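Local coordinates for protein acyl-coenzyme A oxidase acox-1.1 (Caenorhabditis elegans, PDB 5K3H) that catalyses the FAD-dependent, oxygen-consuming desaturation of acyl-CoAs to (2E)-enoyl-CoAs, the first step of peroxisomal beta-oxidation, as a homodimer or as a heterodimer with related oxidases, at residues D382-L386 / Q443-Y447; P465-Y469 / H538-F542. One frame throughout, in Å; residues are numbered along the deposited sequence.

Interaction 1: residues D382-L386 / Q443-Y447; sequences DLHAL and QLARY
Ala385 and Leu444 bring their CA atoms to 4.7 Å where two helical segments, their axes 8.9 Å apart at closest approach, run in roughly opposite directions (139° between N-to-C vectors). The small Ala385 methyl permits this spacing: its CB points at the partner helix and meets Tyr447 CD2 at 3.5 Å, while CG and CB of the same tyrosine lie almost as near. On the other flank of Ala385, Leu444 packs by its CB against the carbonyl oxygen Ala385 O at 3.6 Å and sets CD1 at 4.0 Å from Ala385 CB. Tyr447 has CG anti to the backbone N (chi1 174°), which lays the ring along the interface and carries its hydroxyl to the carboxylate of Asp382. The two planes stand 77° apart; the OH is modelled as donor to OD2, but at a doubtfully short distance, so its geometry carries little weight. Gln443 reaches out as an extended chain, OE1 lying 2.7 Å from His384 NE2 at an angle unsuited to a hydrogen bond; its actual bond is to Ser388 OG. A leucine in place of Gln443 would probably deprive that serine hydroxyl of its amide partner. The pair belongs to the C-alpha1 helical region of the oxidase: helix 520-553 packs on Leu386 and Leu444, the latter beside the ATP-binding Ser535, and helix 338-367 packs on Leu383.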
ATOM      1  N   ASP B 382     -15.903  28.548   1.900  1.00 39.99           N
ATOM      2  CA  ASP B 382     -14.710  28.438   2.741  1.00 41.60           C
ATOM      3  C   ASP B 382     -14.533  27.018   3.275  1.00 41.37           C
ATOM      4  O   ASP B 382     -13.409  26.511   3.357  1.00 34.68           O
ATOM      5  CB  ASP B 382     -14.800  29.417   3.926  1.00 46.02           C
ATOM      6  CG  ASP B 382     -13.751  30.539   3.868  1.00 54.15           C
ATOM      7  OD1 ASP B 382     -12.781  30.537   4.675  1.00 54.79           O
ATOM      8  OD2 ASP B 382     -13.906  31.444   3.013  1.00 61.35           O
ATOM      9  N   LEU B 383     -15.638  26.365   3.631  1.00 43.66           N
ATOM     10  CA  LEU B 383     -15.583  25.063   4.272  1.00 42.50           C
ATOM     11  C   LEU B 383     -15.739  23.906   3.298  1.00 40.06           C
ATOM     12  O   LEU B 383     -15.127  22.851   3.508  1.00 34.79           O
ATOM     13  CB  LEU B 383     -16.659  24.968   5.356  1.00 45.01           C
ATOM     14  CG  LEU B 383     -16.514  23.826   6.369  1.00 50.64           C
ATOM     15  CD1 LEU B 383     -15.245  23.978   7.199  1.00 50.22           C
ATOM     16  CD2 LEU B 383     -17.744  23.752   7.265  1.00 54.86           C
ATOM     17  N   HIS B 384     -16.534  24.063   2.238  1.00 40.87           N
ATOM     18  CA  HIS B 384     -16.637  22.982   1.270  1.00 43.07           C
ATOM     19  C   HIS B 384     -15.322  22.795   0.536  1.00 39.21           C
ATOM     20  O   HIS B 384     -15.000  21.675   0.117  1.00 38.50           O
ATOM     21  CB  HIS B 384     -17.768  23.252   0.275  1.00 50.60           C
ATOM     22  CG  HIS B 384     -17.955  22.163  -0.745  1.00 60.22           C
ATOM     23  ND1 HIS B 384     -18.362  20.885  -0.411  1.00 62.98           N
ATOM     24  CD2 HIS B 384     -17.774  22.159  -2.089  1.00 64.83           C
ATOM     25  CE1 HIS B 384     -18.431  20.146  -1.506  1.00 64.68           C
ATOM     26  NE2 HIS B 384     -18.077  20.894  -2.538  1.00 68.72           N
ATOM     27  N   ALA B 385     -14.563  23.885   0.363  1.00 41.83           N
ATOM     28  CA  ALA B 385     -13.251  23.813  -0.277  1.00 36.60           C
ATOM     29  C   ALA B 385     -12.235  23.096   0.606  1.00 33.79           C
ATOM     30  O   ALA B 385     -11.515  22.197   0.146  1.00 30.27           O
ATOM     31  CB  ALA B 385     -12.768  25.222  -0.600  1.00 35.05           C
ATOM     32  N   LEU B 386     -12.177  23.474   1.884  1.00 30.30           N
ATOM     33  CA  LEU B 386     -11.230  22.873   2.816  1.00 31.36           C
ATOM     34  C   LEU B 386     -11.507  21.390   3.008  1.00 30.11           C
ATOM     35  O   LEU B 386     -10.586  20.566   3.002  1.00 31.45           O
ATOM     36  CB  LEU B 386     -11.297  23.615   4.149  1.00 33.98           C
ATOM     37  CG  LEU B 386     -10.578  22.965   5.336  1.00 34.37           C
ATOM     38  CD1 LEU B 386      -9.069  23.180   5.279  1.00 33.38           C
ATOM     39  CD2 LEU B 386     -11.182  23.487   6.649  1.00 35.29           C
ATOM     40  N   GLN B 443     -10.621  21.046  -6.822  1.00 33.69           N
ATOM     41  CA  GLN B 443     -11.728  21.868  -6.349  1.00 32.78           C
ATOM     42  C   GLN B 443     -11.272  22.886  -5.294  1.00 29.16           C
ATOM     43  O   GLN B 443     -11.703  24.046  -5.311  1.00 31.83           O
ATOM     44  CB  GLN B 443     -12.810  20.967  -5.781  1.00 38.49           C
ATOM     45  CG  GLN B 443     -13.960  21.691  -5.133  1.00 47.26           C
ATOM     46  CD  GLN B 443     -15.086  20.737  -4.867  1.00 57.46           C
ATOM     47  OE1 GLN B 443     -15.732  20.785  -3.813  1.00 65.22           O
ATOM     48  NE2 GLN B 443     -15.313  19.824  -5.815  1.00 59.27           N
ATOM     49  N   LEU B 444     -10.419  22.470  -4.349  1.00 30.67           N
ATOM     50  CA  LEU B 444      -9.796  23.439  -3.448  1.00 27.85           C
ATOM     51  C   LEU B 444      -8.904  24.407  -4.219  1.00 26.99           C
ATOM     52  O   LEU B 444      -8.836  25.599  -3.894  1.00 23.57           O
ATOM     53  CB  LEU B 444      -9.005  22.708  -2.354  1.00 27.08           C
ATOM     54  CG  LEU B 444      -8.106  23.491  -1.379  1.00 27.71           C
ATOM     55  CD1 LEU B 444      -8.848  24.623  -0.685  1.00 25.51           C
ATOM     56  CD2 LEU B 444      -7.526  22.532  -0.343  1.00 27.62           C
ATOM     57  N   ALA B 445      -8.212  23.913  -5.243  1.00 26.91           N
ATOM     58  CA  ALA B 445      -7.340  24.780  -6.033  1.00 27.25           C
ATOM     59  C   ALA B 445      -8.101  25.947  -6.645  1.00 27.72           C
ATOM     60  O   ALA B 445      -7.593  27.070  -6.673  1.00 24.34           O
ATOM     61  CB  ALA B 445      -6.653  23.977  -7.136  1.00 28.01           C
ATOM     62  N   ARG B 446      -9.310  25.696  -7.170  1.00 25.78           N
ATOM     63  CA  ARG B 446     -10.118  26.774  -7.747  1.00 28.36           C
ATOM     64  C   ARG B 446     -10.398  27.859  -6.718  1.00 26.41           C
ATOM     65  O   ARG B 446     -10.299  29.057  -7.020  1.00 24.73           O
ATOM     66  CB  ARG B 446     -11.424  26.214  -8.331  1.00 34.04           C
ATOM     67  CG  ARG B 446     -11.227  25.317  -9.562  1.00 38.32           C
ATOM     68  CD  ARG B 446     -12.446  25.306 -10.488  1.00 45.02           C
ATOM     69  NE  ARG B 446     -12.126  24.698 -11.790  1.00 53.36           N
ATOM     70  CZ  ARG B 446     -11.580  25.348 -12.829  1.00 58.56           C
ATOM     71  NH1 ARG B 446     -11.293  26.644 -12.748  1.00 64.48           N
ATOM     72  NH2 ARG B 446     -11.317  24.705 -13.962  1.00 54.11           N
ATOM     73  N   TYR B 447     -10.724  27.447  -5.490  1.00 28.59           N
ATOM     74  CA  TYR B 447     -10.992  28.386  -4.412  1.00 26.83           C
ATOM     75  C   TYR B 447      -9.737  29.145  -3.984  1.00 25.11           C
ATOM     76  O   TYR B 447      -9.816  30.326  -3.634  1.00 24.55           O
ATOM     77  CB  TYR B 447     -11.610  27.633  -3.242  1.00 28.88           C
ATOM     78  CG  TYR B 447     -11.802  28.467  -2.009  1.00 31.52           C
ATOM     79  CD1 TYR B 447     -12.775  29.440  -1.965  1.00 34.84           C
ATOM     80  CD2 TYR B 447     -11.032  28.241  -0.868  1.00 34.31           C
ATOM     81  CE1 TYR B 447     -12.963  30.204  -0.832  1.00 38.32           C
ATOM     82  CE2 TYR B 447     -11.212  28.984   0.269  1.00 37.26           C
ATOM     83  CZ  TYR B 447     -12.185  29.966   0.275  1.00 40.56           C
ATOM     84  OH  TYR B 447     -12.386  30.732   1.394  1.00 51.58           O
TER

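Interaction 2: residues P465-Y469 / H538-F542; sequences PLVAY and HTRLF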
ATOM      1  N   PRO B 465     -11.998  33.732   6.700  1.00 36.33           N
ATOM      2  CA  PRO B 465     -11.028  33.536   7.796  1.00 35.38           C
ATOM      3  C   PRO B 465     -10.028  32.413   7.562  1.00 32.32           C
ATOM      4  O   PRO B 465      -8.864  32.543   7.955  1.00 33.43           O
ATOM      5  CB  PRO B 465     -11.928  33.255   9.011  1.00 36.98           C
ATOM      6  CG  PRO B 465     -13.237  32.827   8.451  1.00 37.35           C
ATOM      7  CD  PRO B 465     -13.390  33.562   7.150  1.00 37.39           C
ATOM      8  N   LEU B 466     -10.438  31.312   6.937  1.00 32.86           N
ATOM      9  CA  LEU B 466      -9.530  30.196   6.697  1.00 31.95           C
ATOM     10  C   LEU B 466      -8.508  30.507   5.605  1.00 29.52           C
ATOM     11  O   LEU B 466      -7.557  29.742   5.400  1.00 29.72           O
ATOM     12  CB  LEU B 466     -10.347  28.959   6.349  1.00 32.76           C
ATOM     13  CG  LEU B 466     -11.327  28.531   7.447  1.00 33.25           C
ATOM     14  CD1 LEU B 466     -12.140  27.308   7.042  1.00 34.62           C
ATOM     15  CD2 LEU B 466     -10.565  28.279   8.736  1.00 34.35           C
ATOM     16  N   VAL B 467      -8.662  31.633   4.910  1.00 30.06           N
ATOM     17  CA  VAL B 467      -7.816  31.955   3.771  1.00 28.66           C
ATOM     18  C   VAL B 467      -7.199  33.343   3.895  1.00 27.54           C
ATOM     19  O   VAL B 467      -6.436  33.762   3.012  1.00 27.69           O
ATOM     20  CB  VAL B 467      -8.624  31.790   2.456  1.00 27.81           C
ATOM     21  CG1 VAL B 467      -9.328  33.021   1.996  1.00 26.35           C
ATOM     22  CG2 VAL B 467      -7.814  31.126   1.398  1.00 28.65           C
ATOM     23  N   ALA B 468      -7.430  34.022   5.029  1.00 26.37           N
ATOM     24  CA  ALA B 468      -6.920  35.372   5.272  1.00 26.89           C
ATOM     25  C   ALA B 468      -5.411  35.420   5.273  1.00 26.31           C
ATOM     26  O   ALA B 468      -4.831  36.446   4.916  1.00 28.00           O
ATOM     27  CB  ALA B 468      -7.414  35.889   6.616  1.00 26.08           C
ATOM     28  N   TYR B 469      -4.760  34.348   5.730  1.00 24.36           N
ATOM     29  CA  TYR B 469      -3.307  34.302   5.734  1.00 23.33           C
ATOM     30  C   TYR B 469      -2.743  34.556   4.342  1.00 23.97           C
ATOM     31  O   TYR B 469      -1.549  34.858   4.214  1.00 23.87           O
ATOM     32  CB  TYR B 469      -2.830  32.951   6.282  1.00 22.51           C
ATOM     33  CG  TYR B 469      -2.919  31.795   5.308  1.00 21.60           C
ATOM     34  CD1 TYR B 469      -4.111  31.126   5.103  1.00 21.48           C
ATOM     35  CD2 TYR B 469      -1.788  31.356   4.614  1.00 20.91           C
ATOM     36  CE1 TYR B 469      -4.187  30.068   4.207  1.00 21.46           C
ATOM     37  CE2 TYR B 469      -1.852  30.303   3.724  1.00 21.17           C
ATOM     38  CZ  TYR B 469      -3.052  29.664   3.522  1.00 21.10           C
ATOM     39  OH  TYR B 469      -3.136  28.603   2.648  1.00 20.85           O
ATOM     40  N   HIS B 538      -2.031  24.064   2.046  1.00 20.54           N
ATOM     41  CA  HIS B 538      -3.091  24.763   2.756  1.00 19.83           C
ATOM     42  C   HIS B 538      -3.822  23.818   3.704  1.00 19.88           C
ATOM     43  O   HIS B 538      -4.077  24.158   4.872  1.00 19.06           O
ATOM     44  CB  HIS B 538      -4.029  25.377   1.720  1.00 19.67           C
ATOM     45  CG  HIS B 538      -5.287  25.937   2.292  1.00 19.64           C
ATOM     46  ND1 HIS B 538      -5.359  27.214   2.813  1.00 19.54           N
ATOM     47  CD2 HIS B 538      -6.537  25.415   2.376  1.00 19.28           C
ATOM     48  CE1 HIS B 538      -6.597  27.443   3.217  1.00 19.58           C
ATOM     49  NE2 HIS B 538      -7.330  26.372   2.957  1.00 19.57           N
ATOM     50  N   THR B 539      -4.118  22.601   3.225  1.00 20.34           N
ATOM     51  CA  THR B 539      -4.829  21.623   4.036  1.00 20.48           C
ATOM     52  C   THR B 539      -3.978  21.177   5.223  1.00 20.12           C
ATOM     53  O   THR B 539      -4.471  21.117   6.353  1.00 19.60           O
ATOM     54  CB  THR B 539      -5.229  20.428   3.159  1.00 20.91           C
ATOM     55  OG1 THR B 539      -6.032  20.891   2.062  1.00 20.95           O
ATOM     56  CG2 THR B 539      -6.017  19.408   3.966  1.00 20.72           C
ATOM     57  N   ARG B 540      -2.686  20.909   4.985  1.00 19.98           N
ATOM     58  CA  ARG B 540      -1.775  20.558   6.073  1.00 19.73           C
ATOM     59  C   ARG B 540      -1.629  21.706   7.071  1.00 19.93           C
ATOM     60  O   ARG B 540      -1.502  21.471   8.282  1.00 19.50           O
ATOM     61  CB  ARG B 540      -0.415  20.127   5.510  1.00 19.55           C
ATOM     62  CG  ARG B 540      -0.522  18.856   4.661  1.00 20.26           C
ATOM     63  CD  ARG B 540       0.747  18.489   3.915  1.00 20.55           C
ATOM     64  NE  ARG B 540       1.767  17.916   4.784  1.00 20.80           N
ATOM     65  CZ  ARG B 540       2.890  17.358   4.346  1.00 21.55           C
ATOM     66  NH1 ARG B 540       3.140  17.294   3.053  1.00 21.57           N
ATOM     67  NH2 ARG B 540       3.768  16.857   5.192  1.00 22.80           N
ATOM     68  N   LEU B 541      -1.613  22.951   6.591  1.00 19.26           N
ATOM     69  CA  LEU B 541      -1.554  24.082   7.515  1.00 19.69           C
ATOM     70  C   LEU B 541      -2.765  24.104   8.448  1.00 20.08           C
ATOM     71  O   LEU B 541      -2.623  24.337   9.656  1.00 19.66           O
ATOM     72  CB  LEU B 541      -1.446  25.392   6.736  1.00 19.99           C
ATOM     73  CG  LEU B 541      -1.848  26.665   7.486  1.00 20.06           C
ATOM     74  CD1 LEU B 541      -0.863  26.963   8.629  1.00 20.19           C
ATOM     75  CD2 LEU B 541      -1.930  27.825   6.501  1.00 20.35           C
ATOM     76  N   PHE B 542      -3.966  23.861   7.902  1.00 20.62           N
ATOM     77  CA  PHE B 542      -5.172  23.794   8.729  1.00 22.25           C
ATOM     78  C   PHE B 542      -5.050  22.731   9.808  1.00 22.08           C
ATOM     79  O   PHE B 542      -5.424  22.955  10.959  1.00 23.37           O
ATOM     80  CB  PHE B 542      -6.409  23.497   7.888  1.00 23.82           C
ATOM     81  CG  PHE B 542      -7.658  23.363   8.721  1.00 25.74           C
ATOM     82  CD1 PHE B 542      -8.346  24.490   9.145  1.00 26.76           C
ATOM     83  CD2 PHE B 542      -8.110  22.114   9.134  1.00 27.11           C
ATOM     84  CE1 PHE B 542      -9.480  24.373   9.918  1.00 26.87           C
ATOM     85  CE2 PHE B 542      -9.250  21.989   9.918  1.00 26.94           C
ATOM     86  CZ  PHE B 542      -9.938  23.116  10.308  1.00 27.23           C
TER
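Tyr469 reaches from the loop 465-469 to His538 and Leu541 on helix 520-553, and these three side chains form the tight part of the contact. Its CG lies between the backbone N and the carbonyl carbon (chi1 78°), a setting that swings the phenol toward the helix and brings OH to 2.6 Å from His538 ND1, a hydrogen bond in which either group may be the donor. The two rings meet rim to rim, centroids 5.6 Å apart and planes 18° from parallel, so the bond runs at the edge of both and neither ring stacks on the other. Leu541 supplies the packing over the phenol: CD2 sits 3.7 Å from the ring centroid and 14° off its normal, a CH-pi contact over one face. Beyond the histidine the fit slackens. Leu466 CD2 stays 4.2 Å from the edge of the Phe542 ring at CE1, Val467 CG2 remains 4.3 Å from His538 CE1, and Pro465 and Ala468 are exposed. Helix 489-515 also touches Tyr469 and Leu541; the ATP-binding Ser535 lies about 6 Å from His538 between side chains. Chemically, a buried imidazole is held by its ND1, while its CE1 edge approaches Leu466 O, 3.3 Å away; these two neighbours at its edge probably restrict ring rotation and tie the connection after helix 437-456 to helix 520-553.

Overall arrangement
From the N terminus, the chain first passes through 382-386 at the start of helix 382-408 and returns, with 56 residues between, at 443-447 on helix 437-456, closing interaction 1. Interaction 2 then opens in the following loop at 465-469 and closes, with 68 residues between, at 538-542, within helix 520-553. The two loops are therefore in series, neither nested nor crossed. Yet their centres lie only 11 Å apart and they touch: Leu386 CD1 is 3.7 Å from Phe542 CG, Leu444 meets Thr539, and Asp382 OD1 accepts a weak hydrogen bond from Leu466 N. Together they join helices 382-408, 437-456 and 520-553 with the intervening loop.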